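Side-chain contacts in putative deoxyribonuclease yjjV (Escherichia coli, PDB 1ZZM), which probably hydrolyses ester bonds, as a TatD-type metal-dependent hydrolase that binds two divalent metal ions in its active centre: residues V95-L100 with V155-S160; H144-D149 with V170-K175; L197-L202 with D242-A247. One frame throughout, in Å; residues are numbered along the deposited sequence.

Interaction 1. Residues V95-L100 with V155-S160. With ZN (zinc ion), chain C; ZN (zinc ion), chain B.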
loop_
_atom_site.group_PDB
_atom_site.type_symbol
_atom_site.label_atom_id
_atom_site.label_comp_id
_atom_site.label_asym_id
_atom_site.label_seq_id
_atom_site.Cartn_x
_atom_site.Cartn_y
_atom_site.Cartn_z
ATOM N N VAL A 95 -4.373 -3.182 8.674
ATOM C CA VAL A 95 -5.785 -3.043 8.366
ATOM C C VAL A 95 -5.598 -2.330 7.056
ATOM O O VAL A 95 -5.139 -1.176 6.945
ATOM C CB VAL A 95 -6.527 -2.188 9.355
ATOM C CG1 VAL A 95 -7.936 -1.847 8.818
ATOM C CG2 VAL A 95 -6.630 -2.952 10.663
ATOM N N GLY A 96 -5.928 -3.058 6.030
ATOM C CA GLY A 96 -5.665 -2.489 4.778
ATOM C C GLY A 96 -6.267 -3.081 3.566
ATOM O O GLY A 96 -6.746 -4.220 3.462
ATOM N N GLU A 97 -6.310 -1.930 2.923
ATOM C CA GLU A 97 -6.615 -1.066 1.838
ATOM C C GLU A 97 -7.911 -0.418 2.200
ATOM O O GLU A 97 -8.996 -0.915 1.935
ATOM C CB GLU A 97 -6.513 -1.452 0.380
ATOM C CG GLU A 97 -6.242 -0.027 -0.204
ATOM C CD GLU A 97 -5.703 0.080 -1.621
ATOM O OE1 GLU A 97 -5.529 -0.931 -2.332
ATOM O OE2 GLU A 97 -5.444 1.234 -2.017
ATOM N N ILE A 98 -7.742 0.685 2.919
ATOM C CA ILE A 98 -8.866 1.521 3.345
ATOM C C ILE A 98 -8.445 2.919 2.902
ATOM O O ILE A 98 -7.289 3.116 2.527
ATOM C CB ILE A 98 -9.064 1.516 4.859
ATOM C CG1 ILE A 98 -7.868 2.184 5.549
ATOM C CG2 ILE A 98 -9.237 0.088 5.338
ATOM C CD1 ILE A 98 -7.920 2.065 7.066
ATOM N N GLY A 99 -9.387 3.863 2.890
ATOM C CA GLY A 99 -9.026 5.200 2.490
ATOM C C GLY A 99 -10.194 5.936 1.850
ATOM O O GLY A 99 -11.356 5.646 2.131
ATOM N N LEU A 100 -9.846 6.930 1.036
ATOM C CA LEU A 100 -10.809 7.786 0.378
ATOM C C LEU A 100 -10.447 7.967 -1.083
ATOM O O LEU A 100 -9.280 7.875 -1.465
ATOM C CB LEU A 100 -10.811 9.159 1.033
ATOM C CG LEU A 100 -10.954 9.142 2.562
ATOM C CD1 LEU A 100 -10.538 10.491 3.042
ATOM C CD2 LEU A 100 -12.386 8.775 3.005
ATOM N N VAL A 155 0.925 3.737 6.042
ATOM C CA VAL A 155 1.516 4.249 4.806
ATOM C C VAL A 155 0.409 4.810 3.907
ATOM O O VAL A 155 -0.682 4.234 3.825
ATOM C CB VAL A 155 2.265 3.106 3.996
ATOM C CG1 VAL A 155 1.349 1.876 3.806
ATOM C CG2 VAL A 155 2.711 3.633 2.625
ATOM N N VAL A 156 0.667 5.952 3.280
ATOM C CA VAL A 156 -0.275 6.474 2.299
ATOM C C VAL A 156 0.334 5.919 1.016
ATOM O O VAL A 156 1.352 6.403 0.518
ATOM C CB VAL A 156 -0.314 7.996 2.252
ATOM C CG1 VAL A 156 -1.226 8.434 1.051
ATOM C CG2 VAL A 156 -0.925 8.513 3.561
ATOM N N HIS A 157 -0.269 4.863 0.491
ATOM C CA HIS A 157 0.293 4.197 -0.686
ATOM C C HIS A 157 0.128 4.948 -2.013
ATOM O O HIS A 157 -0.711 5.850 -2.131
ATOM C CB HIS A 157 -0.314 2.795 -0.792
ATOM C CG HIS A 157 -1.294 2.637 -1.913
ATOM N ND1 HIS A 157 -0.904 2.411 -3.220
ATOM C CD2 HIS A 157 -2.647 2.741 -1.933
ATOM C CE1 HIS A 157 -1.977 2.383 -3.996
ATOM N NE2 HIS A 157 -3.042 2.582 -3.244
ATOM N N GLY A 158 0.968 4.582 -2.986
ATOM C CA GLY A 158 0.901 5.145 -4.331
ATOM C C GLY A 158 0.751 6.637 -4.350
ATOM O O GLY A 158 0.031 7.183 -5.160
ATOM N N PHE A 159 1.479 7.306 -3.475
ATOM C CA PHE A 159 1.363 8.738 -3.366
ATOM C C PHE A 159 1.648 9.569 -4.614
ATOM O O PHE A 159 2.649 9.364 -5.311
ATOM C CB PHE A 159 2.283 9.270 -2.251
ATOM C CG PHE A 159 2.157 10.760 -2.030
ATOM C CD1 PHE A 159 1.161 11.277 -1.205
ATOM C CD2 PHE A 159 3.004 11.652 -2.701
ATOM C CE1 PHE A 159 0.998 12.664 -1.050
ATOM C CE2 PHE A 159 2.842 13.036 -2.546
ATOM C CZ PHE A 159 1.838 13.537 -1.725
ATOM N N SER A 160 0.746 10.496 -4.889
ATOM C CA SER A 160 0.965 11.451 -5.967
ATOM C C SER A 160 0.343 12.718 -5.430
ATOM O O SER A 160 -0.814 12.715 -5.014
ATOM C CB SER A 160 0.271 11.074 -7.268
ATOM O OG SER A 160 0.533 12.117 -8.207
HETATM ZN ZN ZN C . -5.035 2.270 -3.825
HETATM ZN ZN ZN B . -4.307 -0.891 -3.919
HETATM O O HOH W 1 -5.442 0.531 -4.807
HETATM O O HOH W 2 -4.555 3.073 -6.063
#

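Interaction 2. Residues H144-D149 with V170-K175. With ZN (zinc ion), chain D.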
loop_
_atom_site.group_PDB
_atom_site.type_symbol
_atom_site.label_atom_id
_atom_site.label_comp_id
_atom_site.label_asym_id
_atom_site.label_seq_id
_atom_site.Cartn_x
_atom_site.Cartn_y
_atom_site.Cartn_z
ATOM N N HIS A 144 -8.418 13.438 9.191
ATOM C CA HIS A 144 -8.866 12.270 9.965
ATOM C C HIS A 144 -7.669 11.608 10.670
ATOM O O HIS A 144 -7.766 11.259 11.842
ATOM C CB HIS A 144 -9.565 11.213 9.059
ATOM C CG HIS A 144 -10.921 11.638 8.545
ATOM N ND1 HIS A 144 -12.031 11.732 9.354
ATOM C CD2 HIS A 144 -11.320 12.057 7.320
ATOM C CE1 HIS A 144 -13.054 12.200 8.657
ATOM N NE2 HIS A 144 -12.647 12.409 7.418
ATOM N N LEU A 145 -6.541 11.430 9.971
ATOM C CA LEU A 145 -5.391 10.788 10.644
ATOM C C LEU A 145 -4.940 11.596 11.859
ATOM O O LEU A 145 -4.608 11.032 12.919
ATOM C CB LEU A 145 -4.214 10.613 9.690
ATOM C CG LEU A 145 -4.574 9.806 8.419
ATOM C CD1 LEU A 145 -3.367 9.773 7.471
ATOM C CD2 LEU A 145 -5.006 8.400 8.781
ATOM N N LYS A 146 -4.871 12.913 11.697
ATOM C CA LYS A 146 -4.466 13.733 12.821
ATOM C C LYS A 146 -5.438 13.529 13.997
ATOM O O LYS A 146 -5.017 13.300 15.122
ATOM C CB LYS A 146 -4.415 15.202 12.422
ATOM C CG LYS A 146 -3.894 16.113 13.569
ATOM C CD LYS A 146 -4.201 17.568 13.272
ATOM C CE LYS A 146 -3.712 18.513 14.380
ATOM N NZ LYS A 146 -2.236 18.729 14.290
ATOM N N ARG A 147 -6.734 13.574 13.730
ATOM C CA ARG A 147 -7.723 13.404 14.786
ATOM C C ARG A 147 -7.730 12.075 15.504
ATOM O O ARG A 147 -7.830 12.026 16.734
ATOM C CB ARG A 147 -9.131 13.626 14.220
ATOM C CG ARG A 147 -9.363 15.059 13.861
ATOM C CD ARG A 147 -10.762 15.311 13.422
ATOM N NE ARG A 147 -10.957 16.752 13.268
ATOM C CZ ARG A 147 -11.872 17.285 12.476
ATOM N NH1 ARG A 147 -12.665 16.495 11.773
ATOM N NH2 ARG A 147 -11.980 18.606 12.380
ATOM N N HIS A 148 -7.605 10.990 14.749
ATOM C CA HIS A 148 -7.707 9.687 15.368
ATOM C C HIS A 148 -6.443 9.110 15.968
ATOM O O HIS A 148 -6.510 8.149 16.709
ATOM C CB HIS A 148 -8.440 8.773 14.398
ATOM C CG HIS A 148 -9.735 9.374 13.947
ATOM N ND1 HIS A 148 -10.695 9.804 14.845
ATOM C CD2 HIS A 148 -10.180 9.733 12.720
ATOM C CE1 HIS A 148 -11.671 10.404 14.188
ATOM N NE2 HIS A 148 -11.380 10.378 12.897
ATOM N N ASP A 149 -5.307 9.721 15.640
ATOM C CA ASP A 149 -4.024 9.385 16.249
ATOM C C ASP A 149 -3.777 7.896 16.474
ATOM O O ASP A 149 -3.812 7.393 17.603
ATOM C CB ASP A 149 -3.967 10.169 17.570
ATOM C CG ASP A 149 -2.663 10.002 18.305
ATOM O OD1 ASP A 149 -1.590 9.836 17.669
ATOM O OD2 ASP A 149 -2.727 10.057 19.545
ATOM N N VAL A 170 3.952 12.732 6.621
ATOM C CA VAL A 170 5.190 12.318 7.286
ATOM C C VAL A 170 5.233 12.885 8.715
ATOM O O VAL A 170 5.655 12.196 9.660
ATOM C CB VAL A 170 6.420 12.813 6.471
ATOM C CG1 VAL A 170 7.728 12.539 7.220
ATOM C CG2 VAL A 170 6.456 12.084 5.131
ATOM N N GLN A 171 4.776 14.128 8.866
ATOM C CA GLN A 171 4.772 14.767 10.179
ATOM C C GLN A 171 3.741 14.119 11.114
ATOM O O GLN A 171 3.868 14.215 12.337
ATOM C CB GLN A 171 4.596 16.292 10.012
ATOM C CG GLN A 171 5.851 16.870 9.296
ATOM C CD GLN A 171 5.717 18.305 8.752
ATOM O OE1 GLN A 171 4.614 18.866 8.642
ATOM N NE2 GLN A 171 6.861 18.891 8.373
ATOM N N LEU A 172 2.758 13.426 10.544
ATOM C CA LEU A 172 1.778 12.701 11.364
ATOM C C LEU A 172 2.313 11.284 11.665
ATOM O O LEU A 172 1.643 10.484 12.328
ATOM C CB LEU A 172 0.416 12.618 10.645
ATOM C CG LEU A 172 -0.269 13.982 10.635
ATOM C CD1 LEU A 172 -1.562 13.921 9.775
ATOM C CD2 LEU A 172 -0.587 14.357 12.076
ATOM N N GLY A 173 3.507 10.979 11.148
ATOM C CA GLY A 173 4.144 9.690 11.382
ATOM C C GLY A 173 3.869 8.623 10.341
ATOM O O GLY A 173 4.215 7.457 10.527
ATOM N N TYR A 174 3.247 9.022 9.243
ATOM C CA TYR A 174 2.916 8.070 8.170
ATOM C C TYR A 174 4.026 7.955 7.145
ATOM O O TYR A 174 4.842 8.888 6.982
ATOM C CB TYR A 174 1.617 8.500 7.475
ATOM C CG TYR A 174 0.424 8.228 8.363
ATOM C CD1 TYR A 174 -0.297 7.031 8.245
ATOM C CD2 TYR A 174 0.124 9.083 9.421
ATOM C CE1 TYR A 174 -1.280 6.694 9.175
ATOM C CE2 TYR A 174 -0.837 8.763 10.353
ATOM C CZ TYR A 174 -1.533 7.560 10.224
ATOM O OH TYR A 174 -2.458 7.219 11.167
ATOM N N LYS A 175 4.075 6.798 6.488
ATOM C CA LYS A 175 5.060 6.590 5.439
ATOM C C LYS A 175 4.412 6.931 4.111
ATOM O O LYS A 175 3.189 7.099 4.030
ATOM C CB LYS A 175 5.538 5.160 5.424
ATOM C CG LYS A 175 6.836 4.942 6.157
ATOM C CD LYS A 175 6.714 5.071 7.619
ATOM C CE LYS A 175 7.878 4.316 8.315
ATOM N NZ LYS A 175 8.895 5.233 8.937
HETATM ZN ZN ZN D . -12.479 10.888 11.293
HETATM O O HOH W 3 -2.945 8.993 13.072
#

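Interaction 3. Residues L197-L202 with D242-A247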
loop_
_atom_site.group_PDB
_atom_site.type_symbol
_atom_site.label_atom_id
_atom_site.label_comp_id
_atom_site.label_asym_id
_atom_site.label_seq_id
_atom_site.Cartn_x
_atom_site.Cartn_y
_atom_site.Cartn_z
ATOM N N LEU A 197 11.729 14.065 0.408
ATOM C CA LEU A 197 11.325 13.459 1.683
ATOM C C LEU A 197 12.469 12.713 2.363
ATOM O O LEU A 197 13.407 12.271 1.708
ATOM C CB LEU A 197 10.152 12.492 1.456
ATOM C CG LEU A 197 8.847 13.106 0.873
ATOM C CD1 LEU A 197 7.810 11.989 0.551
ATOM C CD2 LEU A 197 8.260 14.102 1.884
ATOM N N PRO A 198 12.403 12.580 3.701
ATOM C CA PRO A 198 13.416 11.869 4.501
ATOM C C PRO A 198 13.411 10.424 4.005
ATOM O O PRO A 198 12.340 9.841 3.791
ATOM C CB PRO A 198 12.861 11.910 5.909
ATOM C CG PRO A 198 12.005 13.176 5.927
ATOM C CD PRO A 198 11.373 13.206 4.544
ATOM N N LEU A 199 14.585 9.837 3.848
ATOM C CA LEU A 199 14.651 8.461 3.373
ATOM C C LEU A 199 13.864 7.469 4.251
ATOM O O LEU A 199 13.365 6.456 3.753
ATOM C CB LEU A 199 16.109 8.007 3.307
ATOM C CG LEU A 199 16.408 6.747 2.492
ATOM C CD1 LEU A 199 15.749 6.865 1.096
ATOM C CD2 LEU A 199 17.936 6.609 2.325
ATOM N N ALA A 200 13.777 7.749 5.549
ATOM C CA ALA A 200 13.084 6.852 6.465
ATOM C C ALA A 200 11.597 6.886 6.260
ATOM O O ALA A 200 10.885 6.064 6.826
ATOM C CB ALA A 200 13.405 7.214 7.920
ATOM N N SER A 201 11.098 7.818 5.442
ATOM C CA SER A 201 9.648 7.851 5.275
ATOM C C SER A 201 9.119 7.076 4.055
ATOM O O SER A 201 7.909 6.944 3.889
ATOM C CB SER A 201 9.171 9.293 5.152
ATOM O OG SER A 201 9.410 9.785 3.859
ATOM N N LEU A 202 10.019 6.553 3.237
ATOM C CA LEU A 202 9.641 5.869 1.999
ATOM C C LEU A 202 9.472 4.343 2.021
ATOM O O LEU A 202 10.222 3.639 2.679
ATOM C CB LEU A 202 10.675 6.194 0.918
ATOM C CG LEU A 202 11.028 7.675 0.732
ATOM C CD1 LEU A 202 12.011 7.816 -0.442
ATOM C CD2 LEU A 202 9.758 8.499 0.486
ATOM N N ASP A 242 22.732 1.340 -2.532
ATOM C CA ASP A 242 22.710 0.371 -1.452
ATOM C C ASP A 242 22.120 0.950 -0.174
ATOM O O ASP A 242 21.471 0.237 0.592
ATOM C CB ASP A 242 24.108 -0.217 -1.226
ATOM C CG ASP A 242 24.358 -1.463 -2.088
ATOM O OD1 ASP A 242 24.056 -1.436 -3.308
ATOM O OD2 ASP A 242 24.857 -2.479 -1.550
ATOM N N GLU A 243 22.307 2.248 0.044
ATOM C CA GLU A 243 21.748 2.863 1.235
ATOM C C GLU A 243 20.220 2.988 1.077
ATOM O O GLU A 243 19.460 2.805 2.044
ATOM C CB GLU A 243 22.336 4.251 1.451
ATOM C CG GLU A 243 22.012 4.814 2.823
ATOM C CD GLU A 243 22.149 6.319 2.873
ATOM O OE1 GLU A 243 23.129 6.849 2.314
ATOM O OE2 GLU A 243 21.271 6.971 3.476
ATOM N N ILE A 244 19.776 3.320 -0.130
ATOM C CA ILE A 244 18.348 3.460 -0.381
ATOM C C ILE A 244 17.657 2.106 -0.245
ATOM O O ILE A 244 16.635 1.989 0.429
ATOM C CB ILE A 244 18.058 4.021 -1.805
ATOM C CG1 ILE A 244 18.671 5.425 -1.952
ATOM C CG2 ILE A 244 16.510 4.061 -2.059
ATOM C CD1 ILE A 244 18.647 5.936 -3.423
ATOM N N ALA A 245 18.216 1.078 -0.873
ATOM C CA ALA A 245 17.611 -0.252 -0.797
ATOM C C ALA A 245 17.484 -0.688 0.656
ATOM O O ALA A 245 16.449 -1.220 1.063
ATOM C CB ALA A 245 18.449 -1.249 -1.563
ATOM N N GLN A 246 18.539 -0.485 1.449
ATOM C CA GLN A 246 18.491 -0.886 2.852
ATOM C C GLN A 246 17.469 -0.073 3.639
ATOM O O GLN A 246 16.813 -0.593 4.540
ATOM C CB GLN A 246 19.852 -0.732 3.548
ATOM C CG GLN A 246 19.813 -1.281 4.972
ATOM C CD GLN A 246 19.396 -2.756 4.998
ATOM O OE1 GLN A 246 20.095 -3.632 4.462
ATOM N NE2 GLN A 246 18.241 -3.035 5.602
ATOM N N ALA A 247 17.314 1.194 3.297
ATOM C CA ALA A 247 16.349 2.012 4.016
ATOM C C ALA A 247 14.911 1.531 3.756
ATOM O O ALA A 247 14.098 1.409 4.681
ATOM C CB ALA A 247 16.500 3.441 3.614
#

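Interaction 1. Residues V95-L100 with V155-S160
The carboxylate of Glu97 lies across the NE2 end of the His157 imidazole, and the two groups meet through a shared zinc. This is part of the two-metal centre of a TatD-type hydrolase, set at the C-terminal ends of the parallel strands of a TIM-barrel-like fold. The side chains cross at about a right angle, with the carboxylate and ring planes 86° apart. Glu97 OE2 and His157 NE2 approach to 3.0 Å because both are ligands of the chain C zinc: OE2 binds it at 2.1 Å, and NE2 holds the same ion as tightly. The other oxygen of the carboxylate, Glu97 OE1, goes to the chain B zinc at 2.0 Å. One carboxylate therefore bridges the chain B and chain C zinc ions, 3.2 Å apart, and having both oxygens engaged fixes its rotation.

The chain turns a corner at Glu97, where the strand changes direction. From there the side chain runs out with CG roughly anti to the backbone N (chi1 -153°) and stays extended beyond CG, which carries the carboxylate to the metals although the CA atoms of Glu97 and His157 are 9.0 Å apart. His133 supplies a further ligand to the chain C zinc, while His9, His11 and Asp207 belong to the site of the chain B zinc. On the far side of the His157 ring, ND1 is hydrogen-bonded to Glu205 OE2, a second-shell bond likely to hold the imidazole toward the metal. Water 1 is a second bridge, its O atom 2.0 Å from each of the two zinc ions.

Interaction 2. Residues H144-D149 with V170-K175
The end of helix 138-148 passes beside the end of helix 163-171, with the CA atoms of Lys146 and Leu172 6.5 Å apart. Leu145 packs against both Leu172 and Tyr174. Its CD1 methyl stands over the middle of one face of the Tyr174 ring, 3.8 Å from the centroid and only 5° off the ring normal, a CH-pi contact, while CD2 leans toward the phenol end and touches Tyr174 OH. Having CG anti to its carbonyl carbon (chi1 -57°) directs the Leu145 branch at the ring. Leu172 lies against Lys146: its CD2 packs on Lys146 CB at 3.9 Å, and the two side chains cross at about a right angle.

These are neighbouring helices of the outer layer of a TIM-barrel-like fold. Leu172 leads into Gly173, whose positive phi closes helix 163-171 in a Schellman motif, and the chain then enters strand 175-178. Water 3 lies in the plane of the Tyr174 ring, at its edge; it donates to Leu145 O and is hydrogen-bonded to Tyr174 OH, at 2.6 Å in each case. A leucine in place of Tyr174 would probably leave the CD1 methyl of Leu145 without its aromatic face and water 3 without its phenol partner. On the same helix as Leu145, His144 ND1 and His148 NE2, one turn apart, bind the chain D zinc, and Asp117 completes that site.

Interaction 3. Residues L197-L202 with D242-A247
Leu199 is the residue of 197-202 that packs on helix 241-256, and the residues before it bring the chain to that point. Leu197 keeps its side chain on strand 175-178 and helix 163-171, while its carbonyl oxygen accepts a hydrogen bond from Arg237 NH1. Pro198 follows, and its O atom is gripped twice by Ser201: by the backbone N at 2.9 Å and by the hydroxyl OG, which donates in the carbonyl plane at a C=O...O angle of 150°. The pair of bonds ties down the short 3-10 turn of residues 199-201.

Leu199, the first residue of that turn, has CG anti to the backbone N (chi1 -164°), and this sends its branch over the side of the helix. The fit is tight at Ala247, whose CB lies 3.5 Å from Leu199 CG, closer than usual for two carbons; the small alanine lets the leucine settle against the helix. CD2 sits over the backbone of the helix, 4.2 Å from Ile244 CA, and the carboxylate oxygen Glu243 OE2 comes to 3.5 Å of the same methyl. On the other branch, CD1 meets Ile244 CG2 at 4.3 Å. Ile244 also touches Phe230, Leu233 and Cys234 of helix 226-236, so Leu199 edges onto an apolar layer between two helices.

Ala200 points away from helix 241-256. Past Ser201, Leu202 opens strand 202-204 with its side chain on Val178. The carbonyl oxygens of Leu199 and Leu202 both receive bonds from Asn251 ND2, a further tie to helix 241-256. Far from the metal sites, this is the helix-to-strand connection of a TIM-barrel-like fold, its 3-10 turn packed against the last helix of the chain.

In the fold
All three contacts are built round the five-stranded parallel sheet from 95-101 to 202-204. Interactions 1 and 2 interleave along the chain, and interaction 3 follows both. Interaction 1 lies near the centre of the molecule at the strand ends; its centre is 12 Å from that of interaction 2 in the outer helices and 19 Å from that of interaction 3. Interactions 2 and 3 are 20 Å apart between centres. Lys175 joins them all: its carbonyl O probably accepts from Val156 N, next to the metal ligand His157, and its NZ probably bonds Ala200 O. The strand leading to His157 is thus paired with strand 175-178, whose first residue reaches the turn before strand 202-204.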